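Local atomic coordinates of Alpha/beta hydrolase fold protein (Nakamurella multipartita, PDB entry 4Y7D), a protein that probably hydrolyses a substrate that is not known, using an alpha/beta hydrolase fold. Residues Y114-R119 and L233-I238; C105-P111 and V130-S134; P35-V39 and L98-L104. All coordinates share one frame; numbering follows the deposited sequence. Where two conformers were deposited one is given.

Overall arrangement
From the N terminus, strand 35-39 comes first. After about 58 residues, which include helix 46-58, strand 62-66 and helix 82-95, the chain returns as 98-104 and lies beside it: contact 3, inside the central sheet. That strand runs straight on into the turn and helix start at 105-111, where contact 2 closes a short loop of 18 residues onto 130-134, at the end of the neighbouring strand 124-130. Most of helix 110-119 lies within that loop, and its 114-119 part pairs in contact 1 with 233-238, far along the chain. Contacts 1 and 2 therefore cross, whereas contact 3 precedes both. Together they tie sheet, helix and the loop before strand 242-247.

Contact 1: Y114-R119 and L233-I238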
ATOM      1  N   TYR A 114       6.737  -8.847  -1.091  1.00 17.97           N
ATOM      2  CA  TYR A 114       8.007  -9.449  -0.773  1.00 18.18           C
ATOM      3  C   TYR A 114       8.056 -10.913  -1.215  1.00 19.00           C
ATOM      4  O   TYR A 114       9.089 -11.349  -1.788  1.00 20.34           O
ATOM      5  CB  TYR A 114       8.364  -9.337   0.684  1.00 18.35           C
ATOM      6  CG  TYR A 114       8.741  -7.952   1.148  1.00 17.43           C
ATOM      7  CD1 TYR A 114       9.729  -7.190   0.477  1.00 17.36           C
ATOM      8  CD2 TYR A 114       8.103  -7.373   2.229  1.00 18.00           C
ATOM      9  CE1 TYR A 114      10.111  -5.959   0.933  1.00 18.59           C
ATOM     10  CE2 TYR A 114       8.479  -6.116   2.712  1.00 18.30           C
ATOM     11  CZ  TYR A 114       9.464  -5.395   2.050  1.00 19.24           C
ATOM     12  OH  TYR A 114       9.846  -4.165   2.502  1.00 19.32           O
ATOM     13  N   ARG A 115       6.996 -11.673  -0.985  1.00 18.75           N
ATOM     14  CA  ARG A 115       6.995 -13.061  -1.462  1.00 19.18           C
ATOM     15  C   ARG A 115       7.123 -13.193  -3.002  1.00 19.42           C
ATOM     16  O   ARG A 115       7.750 -14.139  -3.515  1.00 19.71           O
ATOM     17  CB  ARG A 115       5.776 -13.839  -0.964  1.00 20.26           C
ATOM     18  CG  ARG A 115       5.768 -14.155   0.536  1.00 21.87           C
ATOM     19  CD  ARG A 115       7.056 -14.823   1.020  1.00 23.81           C
ATOM     20  NE  ARG A 115       7.174 -16.160   0.445  1.00 25.34           N
ATOM     21  CZ  ARG A 115       8.291 -16.856   0.363  1.00 27.52           C
ATOM     22  NH1 ARG A 115       9.476 -16.324   0.693  1.00 27.26           N
ATOM     23  NH2 ARG A 115       8.224 -18.084  -0.146  1.00 29.52           N
ATOM     24  N   LEU A 116       6.477 -12.293  -3.721  1.00 18.39           N
ATOM     25  CA  LEU A 116       6.566 -12.292  -5.174  1.00 19.09           C
ATOM     26  C   LEU A 116       8.021 -12.034  -5.584  1.00 19.25           C
ATOM     27  O   LEU A 116       8.597 -12.757  -6.402  1.00 19.62           O
ATOM     28  CB  LEU A 116       5.654 -11.213  -5.756  1.00 18.58           C
ATOM     29  CG  LEU A 116       5.628 -11.148  -7.293  1.00 18.95           C
ATOM     30  CD1 LEU A 116       5.043 -12.431  -7.906  1.00 19.64           C
ATOM     31  CD2 LEU A 116       4.864  -9.949  -7.781  1.00 19.87           C
ATOM     32  N   ALA A 117       8.645 -11.014  -4.986  1.00 19.06           N
ATOM     33  CA  ALA A 117      10.036 -10.720  -5.318  1.00 19.00           C
ATOM     34  C   ALA A 117      11.001 -11.848  -4.911  1.00 19.96           C
ATOM     35  O   ALA A 117      11.980 -12.105  -5.618  1.00 21.75           O
ATOM     36  CB  ALA A 117      10.483  -9.365  -4.723  1.00 18.98           C
ATOM     37  N   ALA A 118      10.727 -12.505  -3.780  1.00 19.32           N
ATOM     38  CA  ALA A 118      11.565 -13.586  -3.252  1.00 21.08           C
ATOM     39  C   ALA A 118      11.474 -14.852  -4.057  1.00 23.12           C
ATOM     40  O   ALA A 118      12.500 -15.461  -4.374  1.00 25.38           O
ATOM     41  CB  ALA A 118      11.206 -13.883  -1.779  1.00 20.53           C
ATOM     42  N   ARG A 119      10.263 -15.289  -4.367  1.00 22.15           N
ATOM     43  CA  ARG A 119      10.034 -16.577  -4.980  1.00 26.11           C
ATOM     44  C   ARG A 119       9.823 -16.538  -6.472  1.00 25.24           C
ATOM     45  O   ARG A 119      10.025 -17.553  -7.133  1.00 25.60           O
ATOM     46  CB  ARG A 119       8.849 -17.256  -4.245  1.00 30.55           C
ATOM     47  CG  ARG A 119       8.705 -18.749  -4.541  1.00 38.19           C
ATOM     48  CD  ARG A 119       7.776 -19.456  -3.549  1.00 41.30           C
ATOM     49  NE  ARG A 119       6.492 -18.776  -3.498  1.00 40.74           N
ATOM     50  CZ  ARG A 119       5.544 -18.883  -4.434  1.00 45.32           C
ATOM     51  NH1 ARG A 119       5.738 -19.683  -5.498  1.00 46.70           N
ATOM     52  NH2 ARG A 119       4.401 -18.179  -4.314  1.00 39.74           N
ATOM     53  N   LEU A 233       9.512 -14.131   5.627  1.00 21.25           N
ATOM     54  CA  LEU A 233       9.208 -13.841   4.219  1.00 21.36           C
ATOM     55  C   LEU A 233      10.427 -14.030   3.281  1.00 21.45           C
ATOM     56  O   LEU A 233      10.289 -13.939   2.050  1.00 20.65           O
ATOM     57  CB  LEU A 233       8.665 -12.425   4.088  1.00 20.86           C
ATOM     58  CG  LEU A 233       7.403 -12.097   4.881  1.00 21.16           C
ATOM     59  CD1 LEU A 233       7.127 -10.580   4.772  1.00 20.58           C
ATOM     60  CD2 LEU A 233       6.257 -12.912   4.393  1.00 21.36           C
ATOM     61  N   GLU A 234      11.607 -14.264   3.849  1.00 21.32           N
ATOM     62  CA  GLU A 234      12.820 -14.554   3.093  1.00 22.38           C
ATOM     63  C   GLU A 234      13.227 -13.412   2.176  1.00 20.88           C
ATOM     64  O   GLU A 234      13.564 -13.620   0.987  1.00 20.98           O
ATOM     65  CB  GLU A 234      12.656 -15.831   2.289  1.00 24.90           C
ATOM     66  CG  GLU A 234      12.131 -17.037   3.088  1.00 26.06           C
ATOM     67  CD  GLU A 234      12.120 -18.297   2.222  1.00 29.45           C
ATOM     68  OE1 GLU A 234      11.494 -18.332   1.147  1.00 29.85           O
ATOM     69  OE2 GLU A 234      12.806 -19.241   2.635  1.00 34.67           O
ATOM     70  N   LEU A 235      13.215 -12.197   2.722  1.00 19.71           N
ATOM     71  CA  LEU A 235      13.613 -11.045   1.930  1.00 19.68           C
ATOM     72  C   LEU A 235      15.048 -11.142   1.443  1.00 20.82           C
ATOM     73  O   LEU A 235      15.416 -10.525   0.448  1.00 21.57           O
ATOM     74  CB  LEU A 235      13.428  -9.779   2.752  1.00 19.95           C
ATOM     75  CG  LEU A 235      12.055  -9.112   2.675  1.00 20.24           C
ATOM     76  CD1 LEU A 235      10.958  -9.974   3.227  1.00 21.97           C
ATOM     77  CD2 LEU A 235      12.101  -7.799   3.436  1.00 21.45           C
ATOM     78  N   ASP A 236      15.889 -11.910   2.089  1.00 21.11           N
ATOM     79  CA  ASP A 236      17.282 -12.029   1.662  0.60 23.71           C
ATOM     80  C   ASP A 236      17.418 -12.694   0.304  1.00 23.72           C
ATOM     81  O   ASP A 236      18.465 -12.600  -0.319  1.00 25.32           O
ATOM     82  CB  ASP A 236      18.083 -12.793   2.715  0.60 24.79           C
ATOM     83  CG  ASP A 236      17.472 -14.143   3.049  0.60 25.21           C
ATOM     84  OD1 ASP A 236      16.415 -14.209   3.694  0.60 25.41           O
ATOM     85  OD2 ASP A 236      18.056 -15.158   2.641  0.60 26.12           O
ATOM     86  N   ARG A 237      16.359 -13.353  -0.161  1.00 23.17           N
ATOM     87  CA  ARG A 237      16.346 -13.963  -1.498  0.60 24.01           C
ATOM     88  C   ARG A 237      16.147 -12.924  -2.621  1.00 24.52           C
ATOM     89  O   ARG A 237      16.371 -13.219  -3.809  1.00 24.37           O
ATOM     90  CB  ARG A 237      15.224 -15.007  -1.605  0.60 25.29           C
ATOM     91  CG  ARG A 237      15.406 -16.226  -0.706  0.60 26.19           C
ATOM     92  CD  ARG A 237      14.180 -17.127  -0.743  0.60 27.93           C
ATOM     93  NE  ARG A 237      13.959 -17.751  -2.061  0.60 29.37           N
ATOM     94  CZ  ARG A 237      12.919 -18.535  -2.392  0.60 30.86           C
ATOM     95  NH1 ARG A 237      11.959 -18.834  -1.526  0.60 31.75           N
ATOM     96  NH2 ARG A 237      12.833 -19.026  -3.620  0.60 31.54           N
ATOM     97  N   ILE A 238      15.704 -11.734  -2.266  1.00 21.91           N
ATOM     98  CA  ILE A 238      15.323 -10.718  -3.273  1.00 22.44           C
ATOM     99  C   ILE A 238      16.528 -10.129  -3.963  1.00 23.72           C
ATOM    100  O   ILE A 238      17.467  -9.675  -3.289  1.00 24.39           O
ATOM    101  CB  ILE A 238      14.435  -9.619  -2.628  1.00 21.22           C
ATOM    102  CG1 ILE A 238      13.139 -10.229  -2.113  1.00 21.45           C
ATOM    103  CG2 ILE A 238      14.189  -8.439  -3.568  1.00 20.67           C
ATOM    104  CD1 ILE A 238      12.299  -9.227  -1.323  1.00 20.40           C
TER
HETATM  105  O   HOH W   1      15.129 -14.776  -5.538  1.00 34.20           O
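R115 reaches from helix 110-119 to the loop 233-238 and spends a single nitrogen on two acceptors there. Its NH1 donates to L233 O at 2.9 Å, with the oxygen lying in the guanidinium plane although the nitrogen stands well above the carbonyl plane. The same NH1 forms a salt bridge with E234 OE1, also at 2.9 Å, on the anti lone pair of that oxygen. In the conformer given, R237 NH1 meets E234 OE1 from the syn side at 2.8 Å, out of the carboxylate plane, and this one oxygen then takes two charged donors. The R115 chain, bent at chi2 (-52°) and chi3 (-67°), curls its head round to this spot, while NH2 is taken up by D83, which also pairs with R119. In that same conformer the R237 guanidinium lies with one face over A118 O. That carbonyl is satisfied by a water, which donates to it at 3.0 Å and to R237 O as well. Beside the charges the contact is greasy: L235 CD2 sits 3.7 Å from the centroid of the Y114 ring, over its face, in a CH-pi contact, and I238 CD1 comes against Y114 CD1. I238 CG1 packs on A117 CB at 3.8 Å. Y114 OH is hydrogen-bonded to S129. A leucine in place of R115 would probably leave L233 O without this donor, and cost E234 OE1 a charged partner and D83 an arginine. The shared E234 carboxylate is likely to offset the closeness of R115 NH2 and R237 NH1, 4.1 Å apart.

Contact 2: C105-P111 and V130-S134; sequences CWSGGGP and VAAVS
The turn from strand 101-106 into helix 110-119 packs here against the chain leaving strand 124-130, with W106 and V130 paired as parallel strand neighbours. V130 N donates to C105 O at 2.9 Å, and V130 O then receives S107 N at 3.1 Å, almost in line with its C=O bond. A second bond from S107 N, to A131 O, is weak. W106 holds chi1 at 178°, CG opposite the backbone N, which turns the edge of its indole to the partner strand and brings CD1 to 3.1 Å from V130 O in the ring plane and against V130 CG1. The positive phi of S107 (60°, with psi -125°), between strand and helix in the sequence CWSGG, fits the nucleophile elbow of alpha/beta hydrolases, and S107 is probably the nucleophile: its OG is hydrogen-bonded to H278 NE2. Its carbonyl is gripped twice, by V133 N at 3.0 Å and by G110 N, which come from opposite faces of the carbonyl plane and fix the turn from both sides. G110 has to be small here, since a beta carbon would collide with V133 O and A132 CB; as it is, A132 CB lies 3.8 Å from G110 CA. P111 then lays CD on V133 O at 3.2 Å and rests the same carbon against V133 CB at 3.9 Å.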
ATOM      1  N   CYS A 105       4.419  -1.408  -3.339  1.00 16.67           N
ATOM      2  CA  CYS A 105       3.594  -1.836  -2.213  1.00 16.84           C
ATOM      3  C   CYS A 105       3.673  -0.866  -1.049  1.00 17.05           C
ATOM      4  O   CYS A 105       4.641  -0.126  -0.898  1.00 17.30           O
ATOM      5  CB  CYS A 105       3.964  -3.225  -1.769  1.00 16.42           C
ATOM      6  SG  CYS A 105       5.603  -3.469  -1.030  1.00 18.34           S
ATOM      7  N   TRP A 106       2.634  -0.903  -0.210  1.00 16.85           N
ATOM      8  CA  TRP A 106       2.621  -0.083   1.003  1.00 17.32           C
ATOM      9  C   TRP A 106       1.990  -0.896   2.086  1.00 18.53           C
ATOM     10  O   TRP A 106       1.068  -1.638   1.803  1.00 18.28           O
ATOM     11  CB  TRP A 106       1.811   1.162   0.729  1.00 18.83           C
ATOM     12  CG  TRP A 106       1.596   2.156   1.845  1.00 19.47           C
ATOM     13  CD1 TRP A 106       2.421   2.441   2.893  1.00 20.95           C
ATOM     14  CD2 TRP A 106       0.533   3.072   1.927  1.00 22.58           C
ATOM     15  NE1 TRP A 106       1.923   3.484   3.635  1.00 20.60           N
ATOM     16  CE2 TRP A 106       0.754   3.887   3.061  1.00 22.32           C
ATOM     17  CE3 TRP A 106      -0.595   3.316   1.124  1.00 23.92           C
ATOM     18  CZ2 TRP A 106      -0.123   4.906   3.433  1.00 23.86           C
ATOM     19  CZ3 TRP A 106      -1.454   4.351   1.472  1.00 24.10           C
ATOM     20  CH2 TRP A 106      -1.228   5.121   2.630  1.00 24.80           C
ATOM     21  N   SER A 107       2.542  -0.809   3.315  1.00 18.44           N
ATOM     22  CA  SER A 107       1.865  -1.286   4.529  1.00 19.28           C
ATOM     23  C   SER A 107       1.555  -2.792   4.467  1.00 19.72           C
ATOM     24  O   SER A 107       2.471  -3.625   4.214  1.00 18.73           O
ATOM     25  CB  SER A 107       0.603  -0.410   4.719  1.00 20.89           C
ATOM     26  OG  SER A 107       0.160  -0.407   6.072  1.00 24.41           O
ATOM     27  N   GLY A 108       0.289  -3.186   4.648  1.00 17.61           N
ATOM     28  CA  GLY A 108      -0.096  -4.588   4.520  1.00 18.46           C
ATOM     29  C   GLY A 108       0.030  -5.192   3.118  1.00 17.76           C
ATOM     30  O   GLY A 108      -0.073  -6.387   2.979  1.00 18.80           O
ATOM     31  N   GLY A 109       0.371  -4.401   2.105  1.00 16.49           N
ATOM     32  CA  GLY A 109       0.764  -4.977   0.813  1.00 17.57           C
ATOM     33  C   GLY A 109       2.171  -5.601   0.774  1.00 17.71           C
ATOM     34  O   GLY A 109       2.550  -6.262  -0.188  1.00 18.01           O
ATOM     35  N   GLY A 110       2.959  -5.314   1.797  1.00 17.53           N
ATOM     36  CA  GLY A 110       4.308  -5.829   1.892  1.00 17.28           C
ATOM     37  C   GLY A 110       4.460  -7.322   1.799  1.00 18.00           C
ATOM     38  O   GLY A 110       5.225  -7.799   0.986  1.00 17.59           O
ATOM     39  N   PRO A 111       3.750  -8.079   2.667  1.00 17.63           N
ATOM     40  CA  PRO A 111       4.099  -9.473   2.660  1.00 17.67           C
ATOM     41  C   PRO A 111       3.976 -10.216   1.349  1.00 17.65           C
ATOM     42  O   PRO A 111       4.877 -10.961   0.980  1.00 17.98           O
ATOM     43  CB  PRO A 111       3.210 -10.059   3.778  1.00 17.71           C
ATOM     44  CG  PRO A 111       3.097  -8.939   4.752  1.00 18.22           C
ATOM     45  CD  PRO A 111       2.993  -7.715   3.888  1.00 18.90           C
ATOM     46  N   VAL A 130       6.975   0.755   0.556  1.00 17.60           N
ATOM     47  CA  VAL A 130       6.703   1.939   1.395  1.00 17.69           C
ATOM     48  C   VAL A 130       6.134   1.445   2.721  1.00 17.36           C
ATOM     49  O   VAL A 130       5.084   0.793   2.733  1.00 17.36           O
ATOM     50  CB  VAL A 130       5.699   2.844   0.697  1.00 17.93           C
ATOM     51  CG1 VAL A 130       5.459   4.137   1.481  1.00 18.51           C
ATOM     52  CG2 VAL A 130       6.228   3.175  -0.711  1.00 19.04           C
ATOM     53  N   ALA A 131       6.824   1.774   3.819  1.00 17.00           N
ATOM     54  CA  ALA A 131       6.365   1.452   5.182  1.00 18.24           C
ATOM     55  C   ALA A 131       5.640   0.116   5.207  1.00 18.26           C
ATOM     56  O   ALA A 131       4.481   0.022   5.637  1.00 18.60           O
ATOM     57  CB  ALA A 131       5.490   2.568   5.718  1.00 18.66           C
ATOM     58  N   ALA A 132       6.338  -0.931   4.771  1.00 18.03           N
ATOM     59  CA  ALA A 132       5.714  -2.218   4.478  1.00 17.50           C
ATOM     60  C   ALA A 132       5.999  -3.240   5.554  1.00 17.30           C
ATOM     61  O   ALA A 132       7.130  -3.362   6.058  1.00 18.08           O
ATOM     62  CB  ALA A 132       6.168  -2.742   3.126  1.00 18.16           C
ATOM     63  N   VAL A 133       4.983  -4.038   5.856  1.00 17.87           N
ATOM     64  CA  VAL A 133       5.161  -5.132   6.760  1.00 17.57           C
ATOM     65  C   VAL A 133       6.116  -6.183   6.155  1.00 17.84           C
ATOM     66  O   VAL A 133       5.819  -6.792   5.140  1.00 17.85           O
ATOM     67  CB  VAL A 133       3.815  -5.764   7.151  1.00 18.08           C
ATOM     68  CG1 VAL A 133       4.010  -7.005   8.008  1.00 18.41           C
ATOM     69  CG2 VAL A 133       2.929  -4.771   7.901  1.00 18.72           C
ATOM     70  N   SER A 134       7.210  -6.422   6.859  1.00 17.42           N
ATOM     71  CA  SER A 134       8.350  -7.213   6.348  1.00 18.28           C
ATOM     72  C   SER A 134       8.653  -8.429   7.218  1.00 18.31           C
ATOM     73  O   SER A 134       9.560  -9.239   6.883  1.00 18.00           O
ATOM     74  CB  SER A 134       9.585  -6.323   6.226  1.00 17.59           C
ATOM     75  OG  SER A 134       9.922  -5.765   7.501  1.00 17.49           O
TER

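Contact 3: P35-V39 and L98-L104; sequences PVLVV and LAAAGVL
Strands 35-39 and 101-104 run parallel, their axes 4.3 Å apart at closest and inclined by 29°, with V36, L37 and V38 opposite G102, V103 and L104. The bonds go back and forth as in any parallel pair: G102 N to P35 O, L37 N to G102 O at 2.8 Å, L104 N to L37 O at 2.9 Å and V39 N to L104 O. L37 therefore spends both N and O on this neighbour, while V36 and V38 turn their backbones to strand 62-66 on their other side.

V36 and L104 share one face of the sheet; CG1 of V36, anti to its backbone N (chi1 -177°), leans along the strand to L104 CB at 4.0 Å. V38 CG1 approaches L104 CD2 on that same face. L37 and V103 are on the other, which helix 110-119 covers, with helix 82-95 also over L37, and V39 CG2 nears V103 CG1 at 4.3 Å. At the strand start, P35 CG and L98 CD1 meet at 3.9 Å, the two side chains running alongside one another but pointing opposite ways. The side chains that meet between the two strands are aliphatic, so the four backbone hydrogen bonds set the register and the side chains add apolar burial.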
ATOM      1  N   PRO A  35       4.991  -1.264 -17.014  1.00 20.94           N
ATOM      2  CA  PRO A  35       3.975  -1.646 -16.026  1.00 20.00           C
ATOM      3  C   PRO A  35       4.464  -1.802 -14.616  1.00 19.74           C
ATOM      4  O   PRO A  35       5.595  -2.263 -14.376  1.00 19.43           O
ATOM      5  CB  PRO A  35       3.451  -2.991 -16.575  1.00 20.67           C
ATOM      6  CG  PRO A  35       4.651  -3.570 -17.246  1.00 20.76           C
ATOM      7  CD  PRO A  35       5.381  -2.403 -17.889  1.00 22.39           C
ATOM      8  N   VAL A  36       3.581  -1.454 -13.681  1.00 19.38           N
ATOM      9  CA  VAL A  36       3.810  -1.613 -12.242  1.00 18.81           C
ATOM     10  C   VAL A  36       2.595  -2.229 -11.580  1.00 18.62           C
ATOM     11  O   VAL A  36       1.483  -1.707 -11.719  1.00 18.67           O
ATOM     12  CB  VAL A  36       4.046  -0.236 -11.606  1.00 19.28           C
ATOM     13  CG1 VAL A  36       4.359  -0.381 -10.120  1.00 19.23           C
ATOM     14  CG2 VAL A  36       5.141   0.488 -12.358  1.00 20.54           C
ATOM     15  N   LEU A  37       2.819  -3.325 -10.866  1.00 17.31           N
ATOM     16  CA  LEU A  37       1.802  -3.916 -10.032  1.00 17.46           C
ATOM     17  C   LEU A  37       1.755  -3.123  -8.725  1.00 16.96           C
ATOM     18  O   LEU A  37       2.773  -2.926  -8.095  1.00 17.95           O
ATOM     19  CB  LEU A  37       2.116  -5.359  -9.718  1.00 17.41           C
ATOM     20  CG  LEU A  37       1.216  -6.076  -8.698  1.00 18.26           C
ATOM     21  CD1 LEU A  37      -0.150  -6.362  -9.330  1.00 18.91           C
ATOM     22  CD2 LEU A  37       1.921  -7.299  -8.178  1.00 19.45           C
ATOM     23  N   VAL A  38       0.588  -2.600  -8.385  1.00 17.16           N
ATOM     24  CA  VAL A  38       0.386  -1.705  -7.214  1.00 16.43           C
ATOM     25  C   VAL A  38      -0.451  -2.498  -6.196  1.00 16.78           C
ATOM     26  O   VAL A  38      -1.566  -2.941  -6.534  1.00 17.48           O
ATOM     27  CB  VAL A  38      -0.350  -0.449  -7.644  1.00 17.25           C
ATOM     28  CG1 VAL A  38      -0.540   0.494  -6.473  1.00 17.99           C
ATOM     29  CG2 VAL A  38       0.455   0.264  -8.699  1.00 18.59           C
ATOM     30  N   VAL A  39       0.079  -2.638  -4.992  1.00 16.49           N
ATOM     31  CA  VAL A  39      -0.456  -3.564  -3.995  1.00 16.17           C
ATOM     32  C   VAL A  39      -0.829  -2.814  -2.708  1.00 18.01           C
ATOM     33  O   VAL A  39       0.022  -2.302  -1.955  1.00 18.35           O
ATOM     34  CB  VAL A  39       0.574  -4.654  -3.694  1.00 16.20           C
ATOM     35  CG1 VAL A  39      -0.059  -5.722  -2.808  1.00 16.36           C
ATOM     36  CG2 VAL A  39       1.171  -5.255  -4.986  1.00 17.54           C
ATOM     37  N   LEU A  98       2.270 -11.027 -19.600  1.00 23.76           N
ATOM     38  CA  LEU A  98       3.307 -10.125 -19.112  1.00 24.23           C
ATOM     39  C   LEU A  98       4.457 -10.894 -18.481  1.00 23.92           C
ATOM     40  O   LEU A  98       4.244 -11.683 -17.547  1.00 23.72           O
ATOM     41  CB  LEU A  98       2.671  -9.152 -18.115  1.00 25.25           C
ATOM     42  CG  LEU A  98       3.514  -8.045 -17.577  1.00 26.28           C
ATOM     43  CD1 LEU A  98       3.963  -7.140 -18.673  1.00 28.54           C
ATOM     44  CD2 LEU A  98       2.688  -7.287 -16.550  1.00 27.69           C
ATOM     45  N   ALA A  99       5.682 -10.644 -18.981  1.00 23.52           N
ATOM     46  CA  ALA A  99       6.894 -11.329 -18.468  1.00 23.89           C
ATOM     47  C   ALA A  99       7.298 -10.881 -17.057  1.00 22.76           C
ATOM     48  O   ALA A  99       7.594 -11.706 -16.164  1.00 24.69           O
ATOM     49  CB  ALA A  99       8.068 -11.113 -19.417  1.00 25.26           C
ATOM     50  N   ALA A 100       7.171  -9.580 -16.837  1.00 21.78           N
ATOM     51  CA  ALA A 100       7.657  -8.979 -15.579  1.00 21.77           C
ATOM     52  C   ALA A 100       7.157  -7.550 -15.432  1.00 21.87           C
ATOM     53  O   ALA A 100       6.790  -6.893 -16.428  1.00 22.92           O
ATOM     54  CB  ALA A 100       9.155  -9.029 -15.548  1.00 22.47           C
ATOM     55  N   ALA A 101       7.162  -7.071 -14.195  1.00 20.49           N
ATOM     56  CA  ALA A 101       6.659  -5.747 -13.896  1.00 20.08           C
ATOM     57  C   ALA A 101       7.359  -5.178 -12.704  1.00 20.35           C
ATOM     58  O   ALA A 101       7.935  -5.898 -11.895  1.00 19.35           O
ATOM     59  CB  ALA A 101       5.165  -5.782 -13.638  1.00 19.76           C
ATOM     60  N   GLY A 102       7.309  -3.855 -12.606  1.00 19.13           N
ATOM     61  CA  GLY A 102       7.687  -3.239 -11.347  1.00 18.58           C
ATOM     62  C   GLY A 102       6.638  -3.548 -10.284  1.00 17.89           C
ATOM     63  O   GLY A 102       5.504  -3.978 -10.609  1.00 18.32           O
ATOM     64  N   VAL A 103       7.000  -3.387  -9.018  1.00 17.19           N
ATOM     65  CA  VAL A 103       6.067  -3.593  -7.941  1.00 17.65           C
ATOM     66  C   VAL A 103       6.162  -2.409  -6.952  1.00 17.71           C
ATOM     67  O   VAL A 103       7.250  -2.040  -6.508  1.00 17.28           O
ATOM     68  CB  VAL A 103       6.346  -4.897  -7.183  1.00 18.25           C
ATOM     69  CG1 VAL A 103       5.364  -5.021  -6.028  1.00 18.05           C
ATOM     70  CG2 VAL A 103       6.251  -6.080  -8.124  1.00 19.10           C
ATOM     71  N   LEU A 104       5.026  -1.818  -6.648  1.00 17.12           N
ATOM     72  CA  LEU A 104       4.869  -0.779  -5.619  1.00 17.17           C
ATOM     73  C   LEU A 104       3.926  -1.340  -4.566  1.00 18.00           C
ATOM     74  O   LEU A 104       2.748  -1.625  -4.855  1.00 19.07           O
ATOM     75  CB  LEU A 104       4.267   0.490  -6.171  1.00 18.35           C
ATOM     76  CG  LEU A 104       3.893   1.585  -5.177  1.00 17.99           C
ATOM     77  CD1 LEU A 104       5.165   2.150  -4.576  1.00 19.05           C
ATOM     78  CD2 LEU A 104       3.072   2.674  -5.787  1.00 18.92           C
TER